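Local atomic coordinates of Amy13K (Eubacterium rectale DSM 17629, PDB entry 6B3P), a protein that binds starch-type glucans such as maltoheptaose through two family 26 carbohydrate-binding modules, as part of a surface-anchored alpha-amylase of a gut bacterium. Residues V102-L108 with T187-G193; N118-D124 with V153-V159; K160-C165 with I178-S184. All blocks are in the same frame, centred on the assembly; numbering follows the deposited sequence.

All three contacts lie in the second starch-binding module, which is built from two four-stranded sheets. Contact 1 joins the central strands 101-108 and 188-192 of the mixed sheet. Contact 3 pairs strands 163-168 and 178-180 at one border of the antiparallel sheet. Contact 2 bridges the two sheets, from strand 116-121 to strand 150-157. Contact 1 closes the loop within which contacts 2 and 3 follow one another. The centres of contacts 1 and 2 are about 12 Å apart. Those of contacts 1 and 3 are about 11 Å apart, those of contacts 2 and 3 about 8 Å. Contact 2 contributes Y119 and W121 to the glycan pocket.

Contact 1 (V102-L108 with T187-G193); sequences VTTIHYL and TELWVTG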
loop_
_atom_site.group_PDB
_atom_site.type_symbol
_atom_site.label_atom_id
_atom_site.label_comp_id
_atom_site.label_asym_id
_atom_site.label_seq_id
_atom_site.Cartn_x
_atom_site.Cartn_y
_atom_site.Cartn_z
ATOM N N VAL A 102 -3.209 4.637 6.125
ATOM C CA VAL A 102 -4.125 4.908 5.026
ATOM C C VAL A 102 -4.167 3.719 4.079
ATOM O O VAL A 102 -3.218 3.470 3.333
ATOM C CB VAL A 102 -3.710 6.169 4.249
ATOM C CG1 VAL A 102 -4.750 6.517 3.191
ATOM C CG2 VAL A 102 -3.514 7.330 5.203
ATOM N N THR A 103 -5.279 2.992 4.117
ATOM C CA THR A 103 -5.445 1.791 3.313
ATOM C C THR A 103 -6.354 2.079 2.125
ATOM O O THR A 103 -7.515 2.453 2.292
ATOM C CB THR A 103 -6.023 0.635 4.148
ATOM O OG1 THR A 103 -5.222 0.449 5.323
ATOM C CG2 THR A 103 -6.038 -0.657 3.346
ATOM N N THR A 104 -5.803 1.911 0.927
ATOM C CA THR A 104 -6.530 2.158 -0.314
ATOM C C THR A 104 -6.880 0.839 -0.987
ATOM O O THR A 104 -6.007 0.002 -1.208
ATOM C CB THR A 104 -5.703 3.023 -1.288
ATOM O OG1 THR A 104 -5.317 4.240 -0.636
ATOM C CG2 THR A 104 -6.504 3.349 -2.550
ATOM N N ILE A 105 -8.157 0.658 -1.307
ATOM C CA ILE A 105 -8.618 -0.571 -1.944
ATOM C C ILE A 105 -9.366 -0.260 -3.236
ATOM O O ILE A 105 -10.352 0.481 -3.234
ATOM C CB ILE A 105 -9.529 -1.386 -1.007
ATOM C CG1 ILE A 105 -8.837 -1.621 0.339
ATOM C CG2 ILE A 105 -9.888 -2.725 -1.646
ATOM C CD1 ILE A 105 -9.754 -2.146 1.428
ATOM N N HIS A 106 -8.882 -0.834 -4.334
ATOM C CA HIS A 106 -9.486 -0.656 -5.648
ATOM C C HIS A 106 -10.342 -1.864 -6.007
ATOM O O HIS A 106 -9.895 -3.004 -5.872
ATOM C CB HIS A 106 -8.407 -0.454 -6.716
ATOM C CG HIS A 106 -7.429 0.633 -6.393
ATOM N ND1 HIS A 106 -7.785 1.964 -6.340
ATOM C CD2 HIS A 106 -6.105 0.588 -6.116
ATOM C CE1 HIS A 106 -6.724 2.690 -6.041
ATOM N NE2 HIS A 106 -5.691 1.879 -5.900
ATOM N N TYR A 107 -11.567 -1.615 -6.459
ATOM C CA TYR A 107 -12.447 -2.688 -6.911
ATOM C C TYR A 107 -12.854 -2.518 -8.369
ATOM O O TYR A 107 -13.296 -1.447 -8.783
ATOM C CB TYR A 107 -13.702 -2.767 -6.048
ATOM C CG TYR A 107 -14.623 -3.884 -6.475
ATOM C CD1 TYR A 107 -14.226 -5.211 -6.366
ATOM C CD2 TYR A 107 -15.881 -3.615 -6.997
ATOM C CE1 TYR A 107 -15.058 -6.240 -6.760
ATOM C CE2 TYR A 107 -16.722 -4.639 -7.394
ATOM C CZ TYR A 107 -16.305 -5.948 -7.274
ATOM O OH TYR A 107 -17.138 -6.969 -7.665
ATOM N N LEU A 108 -12.715 -3.596 -9.131
ATOM C CA LEU A 108 -13.099 -3.613 -10.535
ATOM C C LEU A 108 -14.546 -4.058 -10.694
ATOM O O LEU A 108 -14.847 -5.249 -10.624
ATOM C CB LEU A 108 -12.184 -4.544 -11.325
ATOM C CG LEU A 108 -12.523 -4.741 -12.802
ATOM C CD1 LEU A 108 -12.440 -3.427 -13.556
ATOM C CD2 LEU A 108 -11.586 -5.766 -13.403
ATOM N N THR A 187 -0.924 0.999 2.752
ATOM C CA THR A 187 -1.269 -0.292 2.168
ATOM C C THR A 187 -2.240 -0.110 1.006
ATOM O O THR A 187 -3.211 0.640 1.112
ATOM C CB THR A 187 -1.896 -1.231 3.217
ATOM O OG1 THR A 187 -0.981 -1.420 4.301
ATOM C CG2 THR A 187 -2.245 -2.591 2.608
ATOM N N GLU A 188 -1.972 -0.802 -0.096
ATOM C CA GLU A 188 -2.805 -0.705 -1.288
ATOM C C GLU A 188 -3.172 -2.093 -1.811
ATOM O O GLU A 188 -2.319 -2.977 -1.901
ATOM C CB GLU A 188 -2.086 0.097 -2.375
ATOM C CG GLU A 188 -2.963 0.445 -3.570
ATOM C CD GLU A 188 -2.263 1.350 -4.563
ATOM O OE1 GLU A 188 -1.015 1.408 -4.543
ATOM O OE2 GLU A 188 -2.961 2.008 -5.363
ATOM N N LEU A 189 -4.445 -2.273 -2.155
ATOM C CA LEU A 189 -4.945 -3.555 -2.646
ATOM C C LEU A 189 -5.831 -3.384 -3.879
ATOM O O LEU A 189 -6.421 -2.325 -4.088
ATOM C CB LEU A 189 -5.735 -4.273 -1.550
ATOM C CG LEU A 189 -4.978 -4.596 -0.262
ATOM C CD1 LEU A 189 -5.952 -5.028 0.821
ATOM C CD2 LEU A 189 -3.939 -5.677 -0.508
ATOM N N TRP A 190 -5.910 -4.438 -4.689
ATOM C CA TRP A 190 -6.788 -4.479 -5.853
ATOM C C TRP A 190 -7.692 -5.704 -5.762
ATOM O O TRP A 190 -7.220 -6.808 -5.489
ATOM C CB TRP A 190 -5.976 -4.519 -7.148
ATOM C CG TRP A 190 -5.198 -3.271 -7.416
ATOM C CD1 TRP A 190 -5.573 -2.228 -8.211
ATOM C CD2 TRP A 190 -3.907 -2.934 -6.894
ATOM N NE1 TRP A 190 -4.597 -1.261 -8.215
ATOM C CE2 TRP A 190 -3.563 -1.672 -7.415
ATOM C CE3 TRP A 190 -3.010 -3.579 -6.037
ATOM C CZ2 TRP A 190 -2.361 -1.039 -7.105
ATOM C CZ3 TRP A 190 -1.815 -2.949 -5.731
ATOM C CH2 TRP A 190 -1.502 -1.693 -6.265
ATOM N N VAL A 191 -8.988 -5.510 -5.996
ATOM C CA VAL A 191 -9.957 -6.596 -5.878
ATOM C C VAL A 191 -10.784 -6.753 -7.152
ATOM O O VAL A 191 -11.216 -5.769 -7.752
ATOM C CB VAL A 191 -10.908 -6.372 -4.683
ATOM C CG1 VAL A 191 -11.820 -7.581 -4.483
ATOM C CG2 VAL A 191 -10.110 -6.093 -3.414
ATOM N N THR A 192 -10.986 -8.004 -7.557
ATOM C CA THR A 192 -11.835 -8.330 -8.698
ATOM C C THR A 192 -12.774 -9.481 -8.365
ATOM O O THR A 192 -12.488 -10.294 -7.485
ATOM C CB THR A 192 -11.002 -8.723 -9.934
ATOM O OG1 THR A 192 -10.224 -9.889 -9.636
ATOM C CG2 THR A 192 -10.079 -7.588 -10.346
ATOM N N GLY A 193 -13.894 -9.546 -9.076
ATOM C CA GLY A 193 -14.805 -10.669 -8.969
ATOM C C GLY A 193 -15.974 -10.414 -8.043
ATOM O O GLY A 193 -16.166 -9.301 -7.554
HETATM O O HOH W 1 -2.372 1.513 5.223
HETATM O O HOH W 2 -14.285 -7.775 -11.235
#
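H106 sits at the middle of this parallel strand pair, held at backbone and ring. Its N gives a nearly straight bond (174°) to L189 O at 2.9 Å, and its O accepts from V191 N. The imidazole turns back beside the backbone N, with CG anti to the carbonyl carbon (chi1 -53°), and runs alongside W190. H106 CD2 then lies over one face of the indole, offset toward the rim, 3.2 Å from W190 NE1. In its own ring plane H106 NE2 donates at 2.8 Å to E188 OE2, which accepts through its anti lone pair. H106 ND1 is bonded to D152, so both ring nitrogens are engaged and the ring rotation is fixed.

The middle of the pair is tight on both faces. Opposite H106 and W190 lie I105, L189, V191 and Y107. I105 CG2 meets V191 CG2 at 3.8 Å, and these side chains pack on V180 and I178. Y107 lays its ring past V191 and donates from OH to G193 O at 2.5 Å; its ring also stacks on F167. A phenylalanine in place of Y107 would probably leave G193 O without this mate and the loop at G193 freer to move.

The ends are looser. V102 O and T187 N stand 3.4 Å apart, and a water takes the T187 N-H at 2.9 Å while also bonding T103 OG1. A second water donates to L108 O at 2.7 Å and accepts from G193 N. T104, E188 and T192, on the side of H106, are partly exposed. A parallel pair at the centre of a mixed sheet, its apolar face turned to a second sheet, belongs to the beta-sandwich of starch-binding modules.

Contact 2 (N118-D124 with V153-V159); sequences NYMWGAD and VVYTQDV. With GLC (alpha-D-glucopyranose), chain D; GLC (alpha-D-glucopyranose), chain B; FMT (formic acid), chain T.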
loop_
_atom_site.group_PDB
_atom_site.type_symbol
_atom_site.label_atom_id
_atom_site.label_comp_id
_atom_site.label_asym_id
_atom_site.label_seq_id
_atom_site.Cartn_x
_atom_site.Cartn_y
_atom_site.Cartn_z
ATOM N N ASN A 118 -19.158 0.164 -0.553
ATOM C CA ASN A 118 -18.231 -0.623 0.251
ATOM C C ASN A 118 -18.715 -0.715 1.686
ATOM O O ASN A 118 -18.935 0.304 2.344
ATOM C CB ASN A 118 -16.825 -0.026 0.218
ATOM C CG ASN A 118 -15.819 -0.877 0.972
ATOM O OD1 ASN A 118 -15.578 -0.668 2.161
ATOM N ND2 ASN A 118 -15.238 -1.853 0.286
ATOM N N TYR A 119 -18.887 -1.944 2.159
ATOM C CA TYR A 119 -19.295 -2.204 3.531
ATOM C C TYR A 119 -18.081 -2.673 4.322
ATOM O O TYR A 119 -17.356 -3.552 3.867
ATOM C CB TYR A 119 -20.412 -3.247 3.563
ATOM C CG TYR A 119 -20.797 -3.688 4.950
ATOM C CD1 TYR A 119 -21.637 -2.914 5.737
ATOM C CD2 TYR A 119 -20.323 -4.879 5.475
ATOM C CE1 TYR A 119 -21.989 -3.312 7.005
ATOM C CE2 TYR A 119 -20.669 -5.286 6.746
ATOM C CZ TYR A 119 -21.503 -4.496 7.509
ATOM O OH TYR A 119 -21.862 -4.892 8.779
ATOM N N MET A 120 -17.862 -2.080 5.495
ATOM C CA MET A 120 -16.637 -2.303 6.264
ATOM C C MET A 120 -16.912 -2.582 7.740
ATOM O O MET A 120 -17.797 -1.971 8.342
ATOM C CB MET A 120 -15.716 -1.085 6.133
ATOM C CG MET A 120 -14.325 -1.272 6.726
ATOM S SD MET A 120 -14.249 -1.012 8.511
ATOM C CE MET A 120 -14.538 0.753 8.627
ATOM N N TRP A 121 -16.141 -3.501 8.314
ATOM C CA TRP A 121 -16.213 -3.783 9.743
ATOM C C TRP A 121 -14.870 -4.270 10.280
ATOM O O TRP A 121 -14.034 -4.776 9.532
ATOM C CB TRP A 121 -17.302 -4.823 10.036
ATOM C CG TRP A 121 -16.966 -6.236 9.626
ATOM C CD1 TRP A 121 -16.568 -7.256 10.446
ATOM C CD2 TRP A 121 -17.015 -6.786 8.301
ATOM N NE1 TRP A 121 -16.363 -8.399 9.715
ATOM C CE2 TRP A 121 -16.630 -8.138 8.396
ATOM C CE3 TRP A 121 -17.344 -6.266 7.047
ATOM C CZ2 TRP A 121 -16.565 -8.976 7.284
ATOM C CZ3 TRP A 121 -17.277 -7.099 5.945
ATOM C CH2 TRP A 121 -16.892 -8.440 6.071
ATOM N N GLY A 122 -14.670 -4.093 11.584
ATOM C CA GLY A 122 -13.496 -4.609 12.265
ATOM C C GLY A 122 -12.381 -3.599 12.472
ATOM O O GLY A 122 -11.358 -3.921 13.075
ATOM N N ALA A 123 -12.572 -2.378 11.981
ATOM C CA ALA A 123 -11.537 -1.350 12.076
ATOM C C ALA A 123 -11.546 -0.666 13.442
ATOM O O ALA A 123 -12.480 -0.829 14.226
ATOM C CB ALA A 123 -11.714 -0.318 10.969
ATOM N N ASP A 124 -10.490 0.093 13.722
ATOM C CA ASP A 124 -10.396 0.856 14.963
ATOM C C ASP A 124 -11.444 1.968 14.981
ATOM O O ASP A 124 -11.899 2.417 13.929
ATOM C CB ASP A 124 -8.987 1.440 15.125
ATOM C CG ASP A 124 -8.847 2.297 16.370
ATOM O OD1 ASP A 124 -8.829 1.731 17.484
ATOM O OD2 ASP A 124 -8.742 3.532 16.232
ATOM N N VAL A 153 -11.904 2.992 -2.581
ATOM C CA VAL A 153 -12.280 3.332 -1.217
ATOM C C VAL A 153 -11.004 3.461 -0.392
ATOM O O VAL A 153 -10.046 2.709 -0.588
ATOM C CB VAL A 153 -13.228 2.284 -0.589
ATOM C CG1 VAL A 153 -12.526 0.944 -0.423
ATOM C CG2 VAL A 153 -13.769 2.785 0.746
ATOM N N VAL A 154 -10.999 4.424 0.521
ATOM C CA VAL A 154 -9.846 4.686 1.373
ATOM C C VAL A 154 -10.272 4.704 2.832
ATOM O O VAL A 154 -11.142 5.487 3.221
ATOM C CB VAL A 154 -9.171 6.032 1.026
ATOM C CG1 VAL A 154 -7.956 6.277 1.921
ATOM C CG2 VAL A 154 -8.772 6.069 -0.443
ATOM N N TYR A 155 -9.658 3.835 3.630
ATOM C CA TYR A 155 -9.896 3.804 5.067
ATOM C C TYR A 155 -8.652 4.237 5.832
ATOM O O TYR A 155 -7.574 3.669 5.664
ATOM C CB TYR A 155 -10.343 2.409 5.505
ATOM C CG TYR A 155 -11.730 2.078 5.019
ATOM C CD1 TYR A 155 -12.839 2.716 5.555
ATOM C CD2 TYR A 155 -11.934 1.140 4.016
ATOM C CE1 TYR A 155 -14.111 2.430 5.111
ATOM C CE2 TYR A 155 -13.202 0.845 3.566
ATOM C CZ TYR A 155 -14.288 1.492 4.115
ATOM O OH TYR A 155 -15.553 1.196 3.664
ATOM N N THR A 156 -8.824 5.257 6.669
ATOM C CA THR A 156 -7.737 5.833 7.449
ATOM C C THR A 156 -7.925 5.533 8.926
ATOM O O THR A 156 -9.005 5.761 9.464
ATOM C CB THR A 156 -7.662 7.358 7.255
ATOM O OG1 THR A 156 -7.524 7.660 5.862
ATOM C CG2 THR A 156 -6.486 7.948 8.023
ATOM N N GLN A 157 -6.873 5.042 9.579
ATOM C CA GLN A 157 -6.911 4.758 11.013
ATOM C C GLN A 157 -5.717 5.370 11.733
ATOM O O GLN A 157 -4.678 5.620 11.122
ATOM C CB GLN A 157 -6.930 3.251 11.270
ATOM C CG GLN A 157 -8.006 2.491 10.519
ATOM C CD GLN A 157 -7.948 1.002 10.788
ATOM O OE1 GLN A 157 -8.430 0.528 11.815
ATOM N NE2 GLN A 157 -7.346 0.256 9.867
ATOM N N ASP A 158 -5.870 5.601 13.034
ATOM C CA ASP A 158 -4.774 6.095 13.859
ATOM C C ASP A 158 -3.833 4.965 14.266
ATOM O O ASP A 158 -2.682 5.210 14.633
ATOM C CB ASP A 158 -5.311 6.793 15.109
ATOM C CG ASP A 158 -6.078 8.062 14.784
ATOM O OD1 ASP A 158 -6.116 8.450 13.599
ATOM O OD2 ASP A 158 -6.640 8.678 15.714
ATOM N N VAL A 159 -4.332 3.733 14.200
ATOM C CA VAL A 159 -3.553 2.563 14.583
ATOM C C VAL A 159 -3.556 1.518 13.474
ATOM O O VAL A 159 -4.397 1.545 12.574
ATOM C CB VAL A 159 -4.086 1.927 15.887
ATOM C CG1 VAL A 159 -4.025 2.934 17.032
ATOM C CG2 VAL A 159 -5.513 1.401 15.699
HETATM C C1 GLC D . -20.989 -9.295 6.360
HETATM C C2 GLC D . -20.200 -10.569 6.240
HETATM C C3 GLC D . -20.285 -11.367 7.517
HETATM C C4 GLC D . -19.906 -10.516 8.695
HETATM C C5 GLC D . -20.759 -9.275 8.721
HETATM C C6 GLC D . -20.405 -8.376 9.886
HETATM O O2 GLC D . -20.658 -11.305 5.136
HETATM O O3 GLC D . -19.417 -12.454 7.452
HETATM O O4 GLC D . -19.998 -11.280 9.891
HETATM O O5 GLC D . -20.584 -8.587 7.508
HETATM O O6 GLC D . -21.234 -7.247 9.993
HETATM C C1 GLC B . -25.661 -8.198 4.298
HETATM C C2 GLC B . -24.567 -8.890 3.501
HETATM C C3 GLC B . -23.651 -9.687 4.372
HETATM C C4 GLC B . -23.148 -8.824 5.486
HETATM C C5 GLC B . -24.301 -8.207 6.245
HETATM C C6 GLC B . -23.829 -7.289 7.341
HETATM O O1 GLC B . -26.666 -9.104 4.761
HETATM O O2 GLC B . -25.110 -9.754 2.557
HETATM O O3 GLC B . -22.546 -10.160 3.638
HETATM O O4 GLC B . -22.365 -9.627 6.338
HETATM O O5 GLC B . -25.072 -7.471 5.356
HETATM O O6 GLC B . -24.876 -6.858 8.153
HETATM C C FMT T . -13.395 7.171 0.811
HETATM O O1 FMT T . -12.722 6.929 -0.189
HETATM O O2 FMT T . -13.627 6.311 1.658
#
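D124 N donates to Q157 OE1 at 2.8 Å along a nearly straight line (170°), the donor tilted 20° from the amide plane. Q157 reaches across with an extended chain, and A123 CB rests 3.5 Å from the same OE1. Q157 NE2 is bonded to Q161 O, so the amide is held at both ends. V159 CG2 touches D124 CG at 3.5 Å, the two side chains crossing at about a right angle. The D124 carboxylate is bonded to S126.

Nearer the start of both segments, M120 and Y155 slide past each other in opposite directions. M120 CG stands over one face of the phenol ring, 4.0 Å from its centroid, a CH-pi contact. The bend at chi2 carries M120 SD above the same ring, 5.0 Å from the centroid, a distant Met-aromatic contact, and the bend at chi3 brings CE to Y155 CE1. With N118 CG anti to its own N (chi1 -176°), OD1 comes to the edge of this ring, near its plane, and Y155 OH donates to it. The modelled length is unusually short and doubtful. Y155 OH also has a weak hydrogen bond with G131 N.

The other side of the 118-124 strand carries sugar. Y119 OH shares a hydrogen bond of 2.7 Å with O6 of a glucose (chain D), and this glucose lies over one face of the W121 indole, with its C2 3.9 Å from W121 CH2. Q174 and N177 also hydrogen-bond the glycan.

No backbone bond joins the two strands. Strand 116-121 lies between 139-141 and 163-168 in one sheet. Strand 150-157 borders the other, beside 101-108. N118, M120, V153 and Y155 meet between the sheets, with I141 and C165 beside N118; Q157, D124 and V159 meet where the strands run into loops.

Contact 3 (K160-C165 with I178-S184); sequences KQNFSC and IDVSVTS
F163 CG lies between the backbone N and the carbonyl carbon (chi1 59°), which turns the ring alongside V180. V180 CB then stands over the centre of the ring, 4.0 Å from the centroid, a CH-pi contact. V182 CG2 adds to the packing at 3.9 Å from F163 CE1. On the same face C165 SG meets I178 CB at 4.1 Å. This apolar face packs on I105 of the other sheet.

The backbones run antiparallel. F163 and V180 form one hydrogen-bonded pair, with V180 N to F163 O at 2.7 Å and a longer return bond from F163 N. C165 and I178 form the next, bonded both ways, and S164 and D179 are the non-hydrogen-bonded pair between them.

Beyond the strands, side chains take over from the backbone. N162 OD1 accepts from V182 N at 2.9 Å, the donor standing 38° out of the amide plane. K160 bends at its last torsion, and NZ donates to V182 O at 3.0 Å. The same ammonium forms a salt bridge with E82 of strand 82-87, in the sheet of the first module, and so probably helps to join the two modules. S164 stays on the outer face, where it packs on W121 of the glycan pocket.

The pairing is that of a beta hairpin at the border of a sandwich sheet.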
loop_
_atom_site.group_PDB
_atom_site.type_symbol
_atom_site.label_atom_id
_atom_site.label_comp_id
_atom_site.label_asym_id
_atom_site.label_seq_id
_atom_site.Cartn_x
_atom_site.Cartn_y
_atom_site.Cartn_z
ATOM N N LYS A 160 -2.605 0.596 13.556
ATOM C CA LYS A 160 -2.400 -0.416 12.532
ATOM C C LYS A 160 -3.295 -1.627 12.775
ATOM O O LYS A 160 -2.842 -2.649 13.293
ATOM C CB LYS A 160 -0.932 -0.831 12.516
ATOM C CG LYS A 160 -0.527 -1.727 11.375
ATOM C CD LYS A 160 0.963 -1.981 11.453
ATOM C CE LYS A 160 1.400 -3.086 10.526
ATOM N NZ LYS A 160 0.858 -4.412 10.936
ATOM N N GLN A 161 -4.564 -1.506 12.393
ATOM C CA GLN A 161 -5.545 -2.549 12.667
ATOM C C GLN A 161 -6.099 -3.162 11.391
ATOM O O GLN A 161 -6.579 -2.454 10.506
ATOM C CB GLN A 161 -6.692 -1.986 13.506
ATOM C CG GLN A 161 -7.628 -3.056 14.053
ATOM C CD GLN A 161 -8.416 -2.590 15.261
ATOM O OE1 GLN A 161 -7.858 -2.024 16.201
ATOM N NE2 GLN A 161 -9.723 -2.832 15.243
ATOM N N ASN A 162 -6.026 -4.486 11.305
ATOM C CA ASN A 162 -6.642 -5.211 10.206
ATOM C C ASN A 162 -8.154 -5.057 10.270
ATOM O O ASN A 162 -8.720 -4.813 11.336
ATOM C CB ASN A 162 -6.260 -6.694 10.244
ATOM C CG ASN A 162 -4.768 -6.920 10.072
ATOM O OD1 ASN A 162 -4.044 -6.046 9.595
ATOM N ND2 ASN A 162 -4.301 -8.103 10.456
ATOM N N PHE A 163 -8.804 -5.193 9.123
ATOM C CA PHE A 163 -10.254 -5.119 9.058
ATOM C C PHE A 163 -10.747 -5.896 7.848
ATOM O O PHE A 163 -9.953 -6.491 7.119
ATOM C CB PHE A 163 -10.723 -3.663 8.994
ATOM C CG PHE A 163 -10.182 -2.898 7.823
ATOM C CD1 PHE A 163 -8.925 -2.319 7.879
ATOM C CD2 PHE A 163 -10.935 -2.746 6.670
ATOM C CE1 PHE A 163 -8.426 -1.610 6.805
ATOM C CE2 PHE A 163 -10.440 -2.037 5.592
ATOM C CZ PHE A 163 -9.184 -1.468 5.659
ATOM N N SER A 164 -12.059 -5.895 7.649
ATOM C CA SER A 164 -12.662 -6.598 6.527
ATOM C C SER A 164 -13.630 -5.684 5.802
ATOM O O SER A 164 -14.153 -4.738 6.390
ATOM C CB SER A 164 -13.386 -7.855 7.006
ATOM O OG SER A 164 -12.535 -8.668 7.794
ATOM N N CYS A 165 -13.866 -5.959 4.524
ATOM C CA CYS A 165 -14.839 -5.186 3.767
ATOM C C CYS A 165 -15.439 -5.985 2.615
ATOM O O CYS A 165 -14.947 -7.055 2.255
ATOM C CB CYS A 165 -14.206 -3.899 3.231
ATOM S SG CYS A 165 -12.966 -4.156 1.947
ATOM N N ILE A 178 -13.540 -9.672 2.173
ATOM C CA ILE A 178 -12.155 -9.300 1.909
ATOM C C ILE A 178 -11.459 -9.009 3.231
ATOM O O ILE A 178 -11.777 -8.029 3.895
ATOM C CB ILE A 178 -12.060 -8.068 0.990
ATOM C CG1 ILE A 178 -12.801 -8.321 -0.327
ATOM C CG2 ILE A 178 -10.598 -7.719 0.712
ATOM C CD1 ILE A 178 -13.241 -7.056 -1.019
ATOM N N ASP A 179 -10.514 -9.864 3.607
ATOM C CA ASP A 179 -9.769 -9.684 4.848
ATOM C C ASP A 179 -8.518 -8.853 4.587
ATOM O O ASP A 179 -7.554 -9.334 3.990
ATOM C CB ASP A 179 -9.399 -11.033 5.463
ATOM C CG ASP A 179 -10.617 -11.857 5.839
ATOM O OD1 ASP A 179 -11.699 -11.268 6.056
ATOM O OD2 ASP A 179 -10.490 -13.095 5.924
ATOM N N VAL A 180 -8.548 -7.605 5.040
ATOM C CA VAL A 180 -7.471 -6.658 4.774
ATOM C C VAL A 180 -6.399 -6.718 5.856
ATOM O O VAL A 180 -6.655 -6.387 7.014
ATOM C CB VAL A 180 -8.014 -5.213 4.670
ATOM C CG1 VAL A 180 -6.884 -4.213 4.418
ATOM C CG2 VAL A 180 -9.065 -5.122 3.572
ATOM N N SER A 181 -5.205 -7.152 5.467
ATOM C CA SER A 181 -4.035 -7.062 6.332
ATOM C C SER A 181 -3.316 -5.742 6.084
ATOM O O SER A 181 -2.772 -5.518 5.002
ATOM C CB SER A 181 -3.081 -8.235 6.092
ATOM O OG SER A 181 -3.680 -9.465 6.459
ATOM N N VAL A 182 -3.324 -4.868 7.084
ATOM C CA VAL A 182 -2.614 -3.596 6.997
ATOM C C VAL A 182 -1.141 -3.831 7.314
ATOM O O VAL A 182 -0.781 -4.129 8.452
ATOM C CB VAL A 182 -3.212 -2.540 7.956
ATOM C CG1 VAL A 182 -2.482 -1.210 7.815
ATOM C CG2 VAL A 182 -4.705 -2.361 7.682
ATOM N N THR A 183 -0.298 -3.700 6.292
ATOM C CA THR A 183 1.122 -4.023 6.398
ATOM C C THR A 183 2.002 -2.776 6.429
ATOM O O THR A 183 3.222 -2.874 6.561
ATOM C CB THR A 183 1.567 -4.916 5.223
ATOM O OG1 THR A 183 1.215 -4.287 3.983
ATOM C CG2 THR A 183 0.893 -6.281 5.309
ATOM N N SER A 184 1.385 -1.605 6.309
ATOM C CA SER A 184 2.123 -0.348 6.325
ATOM C C SER A 184 1.161 0.831 6.411
ATOM O O SER A 184 -0.055 0.651 6.373
ATOM C CB SER A 184 2.991 -0.218 5.075
ATOM O OG SER A 184 2.217 0.186 3.960
#